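Local atomic coordinates of ORF10 (Moritella marina, PDB entry 6RIW), a protein that forms the ketosynthase-chain length factor didomain of a polyunsaturated fatty acid synthase and probably takes part in condensing acyl chains bound to acyl carrier protein. Residues N492-T497 / K831-H836; K356-S361 / G388-T393; S67-D72 / G93-K98. All blocks are in the same frame, centred on the assembly; numbering follows the deposited sequence.

Interactions 2 and 3 both belong to the ketosynthase half of the didomain, their centres about 29 Å apart and their nearest atoms about 19 Å. Interaction 1 sits in the second, homologous half, on the other side of the chain's centre, about 59 Å from interaction 2 and 45 Å from interaction 3 between centres. The halves echo each other in sequence: strand 358-360 of interaction 2 leads into helix 363-366, the counterpart of helix 831-834 in interaction 1. Interaction 3 joins a loop to helix 88-104 in the N-terminal part of the ketosynthase. All three lie away from the magnesium site at M1 and K286.

Interaction 1: residues N492-T497 / K831-H836; sequences NNNQNT and KANIGH
The KANIGH motif of the second ketosynthase-like half, 831-836, is gripped by the loop 494-497 chiefly through N833, whose side-chain amide and backbone carbonyl each take up a different part of that loop. The amide acts at one end. N833 ND2 donates to Q495 O at 2.9 Å, an almost straight bond (172° at the hydrogen) with the acceptor in the plane of the N833 amide. CG of N833 is anti to its own carbonyl carbon (chi1 -48°), a position on the side of the loop. A weak bond runs from the same ND2 to N494 OD1 at 3.4 Å; the two asparagine side chains cross at about a right angle and their amide planes are 66° apart. Behind this pair, helix 484-492 ends in a Schellman motif at N494, and the chain then extends past helix 831-834. Catalytic ketosynthases of this family carry an active-site histidine at the end of the corresponding motif; here H836 touches E666, which by sequence comparison probably replaces the nucleophilic cysteine, consistent with a chain length factor. At the other end of the contact, N833 O accepts the backbone N-H of T497 at 3.1 Å, and N496 CA adds a CH-O approach of 3.1 Å to the same oxygen. T497 OG1 lies against I834 CG2 at 3.6 Å, the two side chains pointing the same way, while this hydroxyl has its main partner in S528 OG. I834 also packs on F487 and L490 of helix 484-492. G835 N bonds back to K831 O at 2.8 Å, and G835 itself has positive phi.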
ATOM      1  N   ASN A 492     -31.352  -5.781   9.075  1.00 19.88           N
ATOM      2  CA  ASN A 492     -32.538  -6.569   9.405  1.00 18.47           C
ATOM      3  C   ASN A 492     -33.810  -5.875   8.943  1.00 25.47           C
ATOM      4  O   ASN A 492     -34.778  -6.550   8.579  1.00 21.60           O
ATOM      5  CB  ASN A 492     -32.586  -6.842  10.902  1.00 20.38           C
ATOM      6  CG  ASN A 492     -31.652  -7.968  11.308  1.00 22.64           C
ATOM      7  OD1 ASN A 492     -31.315  -8.812  10.490  1.00 25.87           O
ATOM      8  ND2 ASN A 492     -31.224  -7.978  12.562  1.00 22.12           N
ATOM      9  N   ASN A 493     -33.812  -4.546   8.927  1.00 20.83           N
ATOM     10  CA  ASN A 493     -34.934  -3.756   8.445  1.00 21.42           C
ATOM     11  C   ASN A 493     -34.869  -3.455   6.954  1.00 23.71           C
ATOM     12  O   ASN A 493     -35.744  -2.751   6.450  1.00 23.60           O
ATOM     13  CB  ASN A 493     -35.002  -2.443   9.218  1.00 22.73           C
ATOM     14  CG  ASN A 493     -35.191  -2.657  10.691  1.00 28.46           C
ATOM     15  OD1 ASN A 493     -35.713  -3.680  11.107  1.00 36.30           O
ATOM     16  ND2 ASN A 493     -34.772  -1.684  11.497  1.00 34.14           N
ATOM     17  N   ASN A 494     -33.862  -3.974   6.250  1.00 20.29           N
ATOM     18  CA  ASN A 494     -33.608  -3.690   4.838  1.00 22.70           C
ATOM     19  C   ASN A 494     -33.683  -2.188   4.548  1.00 21.39           C
ATOM     20  O   ASN A 494     -34.290  -1.746   3.572  1.00 23.70           O
ATOM     21  CB  ASN A 494     -34.542  -4.475   3.911  1.00 26.48           C
ATOM     22  CG  ASN A 494     -33.978  -4.610   2.496  1.00 34.73           C
ATOM     23  OD1 ASN A 494     -32.740  -4.632   2.275  1.00 38.99           O
ATOM     24  ND2 ASN A 494     -34.876  -4.684   1.523  1.00 37.17           N
ATOM     25  N   GLN A 495     -33.047  -1.402   5.404  1.00 19.37           N
ATOM     26  CA  GLN A 495     -32.898   0.024   5.155  1.00 18.27           C
ATOM     27  C   GLN A 495     -31.551   0.326   4.495  1.00 17.83           C
ATOM     28  O   GLN A 495     -30.685  -0.543   4.358  1.00 16.42           O
ATOM     29  CB  GLN A 495     -33.042   0.794   6.461  1.00 20.23           C
ATOM     30  CG  GLN A 495     -34.454   0.649   7.031  1.00 27.79           C
ATOM     31  CD  GLN A 495     -34.547   1.136   8.447  1.00 33.97           C
ATOM     32  OE1 GLN A 495     -33.635   0.912   9.257  1.00 37.53           O
ATOM     33  NE2 GLN A 495     -35.643   1.824   8.762  1.00 37.68           N
ATOM     34  N   ASN A 496     -31.386   1.583   4.077  1.00 17.12           N
ATOM     35  CA  ASN A 496     -30.117   2.044   3.520  1.00 16.26           C
ATOM     36  C   ASN A 496     -29.681   3.326   4.222  1.00 18.57           C
ATOM     37  O   ASN A 496     -30.456   3.985   4.929  1.00 18.36           O
ATOM     38  CB  ASN A 496     -30.221   2.280   1.999  1.00 16.19           C
ATOM     39  CG  ASN A 496     -31.199   3.404   1.647  1.00 16.19           C
ATOM     40  OD1 ASN A 496     -30.955   4.578   1.940  1.00 14.23           O
ATOM     41  ND2 ASN A 496     -32.303   3.045   1.022  1.00 18.92           N
ATOM     42  N   THR A 497     -28.422   3.699   3.985  1.00 14.45           N
ATOM     43  CA  THR A 497     -27.834   4.910   4.538  1.00 15.18           C
ATOM     44  C   THR A 497     -27.638   5.995   3.478  1.00 15.90           C
ATOM     45  O   THR A 497     -26.767   6.857   3.641  1.00 16.45           O
ATOM     46  CB  THR A 497     -26.493   4.581   5.180  1.00 16.91           C
ATOM     47  OG1 THR A 497     -25.734   3.825   4.234  1.00 17.21           O
ATOM     48  CG2 THR A 497     -26.708   3.735   6.439  1.00 19.32           C
ATOM     49  N   LYS A 831     -24.409  -3.975  -0.896  1.00 10.50           N
ATOM     50  CA  LYS A 831     -24.250  -2.662  -1.543  1.00 11.17           C
ATOM     51  C   LYS A 831     -25.590  -1.955  -1.745  1.00 14.92           C
ATOM     52  O   LYS A 831     -25.639  -0.717  -1.874  1.00 12.93           O
ATOM     53  CB  LYS A 831     -23.526  -2.815  -2.880  1.00 11.22           C
ATOM     54  CG  LYS A 831     -22.092  -3.329  -2.691  1.00 11.56           C
ATOM     55  CD  LYS A 831     -21.320  -3.344  -4.018  1.00 13.49           C
ATOM     56  CE  LYS A 831     -19.897  -3.953  -3.872  1.00 12.20           C
ATOM     57  NZ  LYS A 831     -20.006  -5.380  -3.380  1.00 13.50           N
ATOM     58  N   ALA A 832     -26.677  -2.713  -1.771  1.00 13.79           N
ATOM     59  CA  ALA A 832     -27.999  -2.094  -1.794  1.00 14.12           C
ATOM     60  C   ALA A 832     -28.288  -1.307  -0.514  1.00 16.18           C
ATOM     61  O   ALA A 832     -29.119  -0.387  -0.531  1.00 15.40           O
ATOM     62  CB  ALA A 832     -29.051  -3.174  -2.026  1.00 14.07           C
ATOM     63  N   ASN A 833     -27.635  -1.645   0.597  1.00 13.85           N
ATOM     64  CA  ASN A 833     -27.849  -0.935   1.854  1.00 14.42           C
ATOM     65  C   ASN A 833     -26.843   0.186   2.073  1.00 14.83           C
ATOM     66  O   ASN A 833     -27.217   1.240   2.593  1.00 12.89           O
ATOM     67  CB  ASN A 833     -27.785  -1.905   3.055  1.00 11.53           C
ATOM     68  CG  ASN A 833     -28.617  -3.129   2.831  1.00 16.68           C
ATOM     69  OD1 ASN A 833     -28.129  -4.130   2.322  1.00 18.65           O
ATOM     70  ND2 ASN A 833     -29.900  -3.053   3.183  1.00 16.97           N
ATOM     71  N   ILE A 834     -25.562  -0.030   1.742  1.00 13.10           N
ATOM     72  CA  ILE A 834     -24.538   0.938   2.130  1.00 13.58           C
ATOM     73  C   ILE A 834     -23.630   1.292   0.950  1.00 11.36           C
ATOM     74  O   ILE A 834     -22.579   1.914   1.139  1.00 10.93           O
ATOM     75  CB  ILE A 834     -23.712   0.439   3.337  1.00 13.36           C
ATOM     76  CG1 ILE A 834     -23.260  -1.018   3.185  1.00 15.93           C
ATOM     77  CG2 ILE A 834     -24.552   0.495   4.635  1.00 12.67           C
ATOM     78  CD1 ILE A 834     -21.999  -1.207   2.408  1.00 11.17           C
ATOM     79  N   GLY A 835     -24.030   0.931  -0.272  1.00 10.66           N
ATOM     80  CA  GLY A 835     -23.276   1.353  -1.453  1.00 11.52           C
ATOM     81  C   GLY A 835     -21.973   0.566  -1.651  1.00 12.97           C
ATOM     82  O   GLY A 835     -21.671  -0.391  -0.949  1.00  9.96           O
ATOM     83  N   HIS A 836     -21.210   0.973  -2.672  1.00 11.51           N
ATOM     84  CA  HIS A 836     -19.999   0.266  -3.091  1.00 11.08           C
ATOM     85  C   HIS A 836     -18.815   0.892  -2.366  1.00 11.15           C
ATOM     86  O   HIS A 836     -18.456   2.036  -2.646  1.00 11.12           O
ATOM     87  CB  HIS A 836     -19.816   0.384  -4.604  1.00 10.13           C
ATOM     88  CG  HIS A 836     -18.859  -0.609  -5.187  1.00  9.82           C
ATOM     89  ND1 HIS A 836     -17.755  -1.069  -4.500  1.00  9.11           N
ATOM     90  CD2 HIS A 836     -18.861  -1.258  -6.378  1.00 12.27           C
ATOM     91  CE1 HIS A 836     -17.110  -1.955  -5.244  1.00 12.15           C
ATOM     92  NE2 HIS A 836     -17.757  -2.086  -6.392  1.00 12.47           N
TER

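Interaction 2: residues K356-S361 / G388-T393; sequences KPLLGS and GLIPAT
T393 OG1 is held by two bonds: it accepts the backbone N-H of S361 at 3.0 Å (159° at the hydrogen) and donates to a water at 2.6 Å. The same water donates a hydrogen bond to L359 O, 2.7 Å away, so one hydroxyl ties the end of strand 358-360 to the chain beyond strand 389-390 both directly and through solvent. OG1 stands anti to the threonine's own carbonyl carbon (chi1 -63°), directed at the strand. It also comes to 3.3 Å from G360 CA. The methyl CG2 of T393 instead faces S361 O at 3.8 Å. Further back the segments diverge, and the joint becomes apolar: L358 CD1 meets I390 CD1 at 4.0 Å, methyl against methyl, with Y327 touching both side chains. S361 OG turns elsewhere, to A332 O. Strand 358-360 pairs in parallel with 327-329 after helix 336-350, the beta-alpha-beta connection of the thiolase fold, and S361 precedes the turn into helix 363-366, the start of the ketosynthase motif that supplies an active-site histidine in this family.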
ATOM      1  N   LYS A 356      30.622 -11.723  16.304  1.00 31.45           N
ATOM      2  CA  LYS A 356      30.755 -10.354  15.813  1.00 29.55           C
ATOM      3  C   LYS A 356      30.769 -10.413  14.298  1.00 31.59           C
ATOM      4  O   LYS A 356      31.828 -10.281  13.670  1.00 27.16           O
ATOM      5  CB  LYS A 356      32.020  -9.682  16.347  1.00 32.95           C
ATOM      6  CG  LYS A 356      32.005  -9.484  17.836  1.00 33.04           C
ATOM      7  CD  LYS A 356      33.195  -8.647  18.274  1.00 33.34           C
ATOM      8  CE  LYS A 356      33.092  -8.304  19.736  1.00 33.68           C
ATOM      9  NZ  LYS A 356      33.777  -7.023  20.012  1.00 38.04           N
ATOM     10  N   PRO A 357      29.612 -10.620  13.673  1.00 27.77           N
ATOM     11  CA  PRO A 357      29.576 -10.684  12.213  1.00 27.18           C
ATOM     12  C   PRO A 357      29.993  -9.358  11.597  1.00 22.57           C
ATOM     13  O   PRO A 357      29.873  -8.289  12.203  1.00 25.87           O
ATOM     14  CB  PRO A 357      28.106 -11.019  11.895  1.00 26.24           C
ATOM     15  CG  PRO A 357      27.342 -10.585  13.089  1.00 30.29           C
ATOM     16  CD  PRO A 357      28.277 -10.788  14.276  1.00 29.40           C
ATOM     17  N   LEU A 358      30.495  -9.447  10.368  1.00 25.74           N
ATOM     18  CA  LEU A 358      30.718  -8.253   9.566  1.00 24.69           C
ATOM     19  C   LEU A 358      29.381  -7.580   9.283  1.00 27.71           C
ATOM     20  O   LEU A 358      28.337  -8.233   9.266  1.00 24.04           O
ATOM     21  CB  LEU A 358      31.419  -8.613   8.255  1.00 26.53           C
ATOM     22  CG  LEU A 358      32.819  -9.207   8.447  1.00 28.82           C
ATOM     23  CD1 LEU A 358      33.538  -9.377   7.124  1.00 24.60           C
ATOM     24  CD2 LEU A 358      33.622  -8.333   9.418  1.00 26.97           C
ATOM     25  N   LEU A 359      29.418  -6.260   9.071  1.00 25.73           N
ATOM     26  CA  LEU A 359      28.210  -5.458   8.901  1.00 24.98           C
ATOM     27  C   LEU A 359      28.360  -4.533   7.703  1.00 28.88           C
ATOM     28  O   LEU A 359      29.461  -4.073   7.390  1.00 24.66           O
ATOM     29  CB  LEU A 359      27.913  -4.613  10.139  1.00 25.68           C
ATOM     30  CG  LEU A 359      27.962  -5.225  11.534  1.00 27.89           C
ATOM     31  CD1 LEU A 359      27.897  -4.094  12.562  1.00 25.16           C
ATOM     32  CD2 LEU A 359      26.815  -6.206  11.737  1.00 24.06           C
ATOM     33  N   GLY A 360      27.237  -4.236   7.039  1.00 21.73           N
ATOM     34  CA  GLY A 360      27.321  -3.394   5.858  1.00 22.34           C
ATOM     35  C   GLY A 360      25.962  -2.825   5.509  1.00 27.93           C
ATOM     36  O   GLY A 360      24.935  -3.282   6.018  1.00 20.87           O
ATOM     37  N   SER A 361      25.972  -1.817   4.627  1.00 23.83           N
ATOM     38  CA  SER A 361      24.734  -1.179   4.166  1.00 24.91           C
ATOM     39  C   SER A 361      24.866  -0.655   2.743  1.00 24.20           C
ATOM     40  O   SER A 361      25.628   0.285   2.489  1.00 23.54           O
ATOM     41  CB  SER A 361      24.328  -0.031   5.080  1.00 22.77           C
ATOM     42  OG  SER A 361      23.067   0.471   4.655  1.00 25.58           O
ATOM     43  N   GLY A 388      31.542 -15.376  -2.435  1.00 30.79           N
ATOM     44  CA  GLY A 388      32.545 -15.372  -1.384  1.00 34.71           C
ATOM     45  C   GLY A 388      33.272 -14.061  -1.168  1.00 35.40           C
ATOM     46  O   GLY A 388      34.364 -14.057  -0.583  1.00 30.88           O
ATOM     47  N   LEU A 389      32.690 -12.941  -1.605  1.00 31.58           N
ATOM     48  CA  LEU A 389      33.269 -11.612  -1.440  1.00 28.60           C
ATOM     49  C   LEU A 389      32.231 -10.677  -0.841  1.00 31.89           C
ATOM     50  O   LEU A 389      31.043 -10.780  -1.152  1.00 30.19           O
ATOM     51  CB  LEU A 389      33.747 -11.012  -2.778  1.00 34.12           C
ATOM     52  CG  LEU A 389      34.885 -11.687  -3.539  1.00 37.97           C
ATOM     53  CD1 LEU A 389      34.962 -11.168  -4.978  1.00 34.83           C
ATOM     54  CD2 LEU A 389      36.196 -11.470  -2.803  1.00 31.55           C
ATOM     55  N   ILE A 390      32.688  -9.751  -0.002  1.00 28.23           N
ATOM     56  CA  ILE A 390      31.798  -8.763   0.607  1.00 27.19           C
ATOM     57  C   ILE A 390      32.206  -7.365   0.157  1.00 30.42           C
ATOM     58  O   ILE A 390      33.318  -6.910   0.463  1.00 25.46           O
ATOM     59  CB  ILE A 390      31.795  -8.885   2.139  1.00 27.57           C
ATOM     60  CG1 ILE A 390      31.188 -10.235   2.547  1.00 26.95           C
ATOM     61  CG2 ILE A 390      31.030  -7.720   2.751  1.00 27.68           C
ATOM     62  CD1 ILE A 390      31.383 -10.588   4.009  1.00 29.35           C
ATOM     63  N   PRO A 391      31.349  -6.659  -0.576  1.00 30.47           N
ATOM     64  CA  PRO A 391      31.674  -5.290  -0.993  1.00 24.55           C
ATOM     65  C   PRO A 391      31.692  -4.317   0.178  1.00 25.36           C
ATOM     66  O   PRO A 391      31.134  -4.557   1.251  1.00 26.83           O
ATOM     67  CB  PRO A 391      30.553  -4.934  -1.983  1.00 27.20           C
ATOM     68  CG  PRO A 391      29.907  -6.253  -2.339  1.00 26.36           C
ATOM     69  CD  PRO A 391      30.092  -7.149  -1.161  1.00 24.94           C
ATOM     70  N   ALA A 392      32.339  -3.183  -0.059  1.00 26.22           N
ATOM     71  CA  ALA A 392      32.446  -2.125   0.929  1.00 28.63           C
ATOM     72  C   ALA A 392      31.114  -1.404   1.146  1.00 30.40           C
ATOM     73  O   ALA A 392      30.247  -1.350   0.266  1.00 24.19           O
ATOM     74  CB  ALA A 392      33.490  -1.099   0.488  1.00 31.18           C
ATOM     75  N   THR A 393      30.975  -0.837   2.342  1.00 24.53           N
ATOM     76  CA  THR A 393      30.065   0.276   2.584  1.00 24.38           C
ATOM     77  C   THR A 393      30.849   1.550   2.288  1.00 29.93           C
ATOM     78  O   THR A 393      31.928   1.755   2.855  1.00 28.93           O
ATOM     79  CB  THR A 393      29.565   0.268   4.028  1.00 25.26           C
ATOM     80  OG1 THR A 393      28.805  -0.924   4.279  1.00 23.53           O
ATOM     81  CG2 THR A 393      28.722   1.502   4.334  1.00 25.19           C
TER
HETATM   82  O   HOH W   1      30.496  -2.108   5.939  1.00 36.06           O

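Interaction 3: residues S67-D72 / G93-K98; sequences SDFNFD and GLYVTK
F69 drives its edge into the face of Y95, a T-shaped pair with ring centroids 5.0 Å apart and planes at 71°. Its CE1 lies 3.7 Å above the tyrosine plane, over the ring centre, and CZ comes to 3.6 Å from Y95 CG. In both residues CB points toward the other segment and CG is anti to the backbone N (chi1 176° in F69). Y95 is anchored beyond the stack by its hydroxyl, bonded to Q17 O, while W92 meets F69 with its plane nearly perpendicular. Packing eases at F71, whose ring lies obliquely beside the helix: its CZ is 4.0 Å from L94 CB, and CE1 is at the same distance from Y95 N. L94 itself reaches inward to L178 and A182 of helix 174-183. The far end of the contact is looser and hydrated. A water donates to D72 O at 2.7 Å and takes only a weak bond from K98 NZ at 3.4 Å. D72 OD2 and K98 NZ stay 5.1 Å apart; their firmer partners are S74 OG for D72 OD1 and S74 O for the lysine, which also makes a cation-pi contact with Y76. On its inner side helix 88-104 places V96 against strand 4-12 and strand 259-270, the helix-on-sheet layering of the thiolase fold in the N-terminal part of a ketosynthase.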
ATOM      1  N   SER A  67      17.567   6.945 -13.742  1.00 21.52           N
ATOM      2  CA  SER A  67      17.795   7.850 -14.861  1.00 25.40           C
ATOM      3  C   SER A  67      17.905   7.057 -16.155  1.00 26.25           C
ATOM      4  O   SER A  67      18.482   5.963 -16.173  1.00 23.95           O
ATOM      5  CB  SER A  67      19.069   8.667 -14.650  1.00 24.37           C
ATOM      6  OG  SER A  67      18.958   9.435 -13.461  1.00 29.66           O
ATOM      7  N   ASP A  68      17.323   7.606 -17.227  1.00 28.32           N
ATOM      8  CA  ASP A  68      17.558   7.120 -18.591  1.00 30.94           C
ATOM      9  C   ASP A  68      17.140   5.662 -18.772  1.00 32.58           C
ATOM     10  O   ASP A  68      17.792   4.887 -19.479  1.00 34.23           O
ATOM     11  CB  ASP A  68      19.024   7.324 -18.980  1.00 32.18           C
ATOM     12  CG  ASP A  68      19.453   8.778 -18.844  1.00 38.14           C
ATOM     13  OD1 ASP A  68      18.712   9.661 -19.345  1.00 40.08           O
ATOM     14  OD2 ASP A  68      20.502   9.045 -18.217  1.00 39.06           O
ATOM     15  N   PHE A  69      16.052   5.271 -18.119  1.00 27.40           N
ATOM     16  CA  PHE A  69      15.447   3.959 -18.333  1.00 25.49           C
ATOM     17  C   PHE A  69      14.344   4.111 -19.375  1.00 26.19           C
ATOM     18  O   PHE A  69      13.449   4.940 -19.212  1.00 27.06           O
ATOM     19  CB  PHE A  69      14.873   3.383 -17.033  1.00 21.65           C
ATOM     20  CG  PHE A  69      14.153   2.073 -17.224  1.00 23.99           C
ATOM     21  CD1 PHE A  69      14.867   0.895 -17.404  1.00 21.93           C
ATOM     22  CD2 PHE A  69      12.763   2.024 -17.255  1.00 18.76           C
ATOM     23  CE1 PHE A  69      14.207  -0.320 -17.587  1.00 21.82           C
ATOM     24  CE2 PHE A  69      12.089   0.823 -17.438  1.00 17.99           C
ATOM     25  CZ  PHE A  69      12.819  -0.361 -17.608  1.00 20.99           C
ATOM     26  N   ASN A  70      14.400   3.309 -20.436  1.00 26.79           N
ATOM     27  CA  ASN A  70      13.414   3.369 -21.514  1.00 26.12           C
ATOM     28  C   ASN A  70      12.730   2.010 -21.548  1.00 27.23           C
ATOM     29  O   ASN A  70      13.320   1.020 -21.993  1.00 24.75           O
ATOM     30  CB  ASN A  70      14.065   3.714 -22.859  1.00 32.50           C
ATOM     31  CG  ASN A  70      14.833   5.025 -22.820  1.00 31.96           C
ATOM     32  OD1 ASN A  70      16.056   5.051 -22.971  1.00 39.14           O
ATOM     33  ND2 ASN A  70      14.117   6.122 -22.618  1.00 37.55           N
ATOM     34  N   PHE A  71      11.506   1.961 -21.030  1.00 22.54           N
ATOM     35  CA  PHE A  71      10.781   0.707 -20.899  1.00 21.54           C
ATOM     36  C   PHE A  71      10.397   0.164 -22.270  1.00 22.69           C
ATOM     37  O   PHE A  71       9.857   0.894 -23.105  1.00 21.62           O
ATOM     38  CB  PHE A  71       9.529   0.932 -20.056  1.00 20.87           C
ATOM     39  CG  PHE A  71       8.653  -0.276 -19.918  1.00 16.41           C
ATOM     40  CD1 PHE A  71       9.088  -1.393 -19.225  1.00 19.84           C
ATOM     41  CD2 PHE A  71       7.361  -0.269 -20.445  1.00 19.49           C
ATOM     42  CE1 PHE A  71       8.254  -2.509 -19.089  1.00 18.60           C
ATOM     43  CE2 PHE A  71       6.530  -1.375 -20.304  1.00 18.44           C
ATOM     44  CZ  PHE A  71       6.973  -2.487 -19.630  1.00 15.58           C
ATOM     45  N   ASP A  72      10.662  -1.123 -22.483  1.00 22.03           N
ATOM     46  CA  ASP A  72      10.224  -1.847 -23.674  1.00 25.02           C
ATOM     47  C   ASP A  72       8.905  -2.530 -23.346  1.00 20.79           C
ATOM     48  O   ASP A  72       8.879  -3.474 -22.556  1.00 22.36           O
ATOM     49  CB  ASP A  72      11.293  -2.855 -24.092  1.00 27.55           C
ATOM     50  CG  ASP A  72      10.896  -3.695 -25.306  1.00 32.74           C
ATOM     51  OD1 ASP A  72       9.748  -3.615 -25.798  1.00 30.76           O
ATOM     52  OD2 ASP A  72      11.769  -4.456 -25.772  1.00 37.53           O
ATOM     53  N   GLY A  93       7.978  -2.352 -12.346  1.00 14.90           N
ATOM     54  CA  GLY A  93       7.609  -3.668 -11.833  1.00 15.69           C
ATOM     55  C   GLY A  93       7.504  -4.722 -12.923  1.00 13.57           C
ATOM     56  O   GLY A  93       7.928  -5.868 -12.736  1.00 14.22           O
ATOM     57  N   LEU A  94       6.946  -4.350 -14.075  1.00 14.10           N
ATOM     58  CA  LEU A  94       6.910  -5.272 -15.210  1.00 14.81           C
ATOM     59  C   LEU A  94       8.320  -5.613 -15.693  1.00 15.29           C
ATOM     60  O   LEU A  94       8.624  -6.776 -16.007  1.00 15.50           O
ATOM     61  CB  LEU A  94       6.099  -4.648 -16.345  1.00 13.40           C
ATOM     62  CG  LEU A  94       4.604  -4.586 -16.039  1.00 14.99           C
ATOM     63  CD1 LEU A  94       3.913  -3.669 -17.030  1.00 15.89           C
ATOM     64  CD2 LEU A  94       4.015  -5.992 -16.070  1.00 19.11           C
ATOM     65  N   TYR A  95       9.189  -4.609 -15.764  1.00 14.56           N
ATOM     66  CA  TYR A  95      10.566  -4.852 -16.190  1.00 15.73           C
ATOM     67  C   TYR A  95      11.255  -5.900 -15.310  1.00 15.57           C
ATOM     68  O   TYR A  95      11.804  -6.885 -15.821  1.00 16.16           O
ATOM     69  CB  TYR A  95      11.350  -3.541 -16.176  1.00 14.98           C
ATOM     70  CG  TYR A  95      12.842  -3.764 -16.421  1.00 16.55           C
ATOM     71  CD1 TYR A  95      13.302  -4.069 -17.701  1.00 18.02           C
ATOM     72  CD2 TYR A  95      13.770  -3.682 -15.387  1.00 16.41           C
ATOM     73  CE1 TYR A  95      14.649  -4.283 -17.948  1.00 20.96           C
ATOM     74  CE2 TYR A  95      15.152  -3.908 -15.627  1.00 18.02           C
ATOM     75  CZ  TYR A  95      15.567  -4.198 -16.920  1.00 21.91           C
ATOM     76  OH  TYR A  95      16.894  -4.427 -17.207  1.00 19.56           O
ATOM     77  N   VAL A  96      11.255  -5.705 -13.986  1.00 14.69           N
ATOM     78  CA  VAL A  96      11.964  -6.661 -13.131  1.00 14.43           C
ATOM     79  C   VAL A  96      11.254  -8.013 -13.098  1.00 17.14           C
ATOM     80  O   VAL A  96      11.901  -9.043 -12.875  1.00 14.99           O
ATOM     81  CB  VAL A  96      12.192  -6.118 -11.704  1.00 15.65           C
ATOM     82  CG1 VAL A  96      13.125  -4.888 -11.759  1.00 15.47           C
ATOM     83  CG2 VAL A  96      10.848  -5.812 -10.985  1.00 14.11           C
ATOM     84  N   THR A  97       9.941  -8.053 -13.340  1.00 15.25           N
ATOM     85  CA  THR A  97       9.261  -9.344 -13.444  1.00 14.08           C
ATOM     86  C   THR A  97       9.761 -10.135 -14.651  1.00 16.82           C
ATOM     87  O   THR A  97      10.138 -11.309 -14.523  1.00 17.06           O
ATOM     88  CB  THR A  97       7.751  -9.137 -13.522  1.00 17.64           C
ATOM     89  OG1 THR A  97       7.290  -8.639 -12.263  1.00 16.60           O
ATOM     90  CG2 THR A  97       7.051 -10.476 -13.762  1.00 17.61           C
ATOM     91  N   LYS A  98       9.766  -9.508 -15.827  1.00 15.10           N
ATOM     92  CA  LYS A  98      10.234 -10.169 -17.047  1.00 16.19           C
ATOM     93  C   LYS A  98      11.682 -10.608 -16.900  1.00 18.28           C
ATOM     94  O   LYS A  98      12.044 -11.738 -17.265  1.00 18.07           O
ATOM     95  CB  LYS A  98      10.089  -9.224 -18.245  1.00 19.82           C
ATOM     96  CG  LYS A  98      10.263  -9.873 -19.624  1.00 21.64           C
ATOM     97  CD  LYS A  98       9.328  -9.190 -20.617  1.00 25.80           C
ATOM     98  CE  LYS A  98       9.835  -9.216 -22.041  1.00 31.59           C
ATOM     99  NZ  LYS A  98       9.591  -7.862 -22.658  1.00 33.40           N
TER
HETATM  100  O   HOH W   2      10.176  -5.070 -20.867  1.00 29.90           O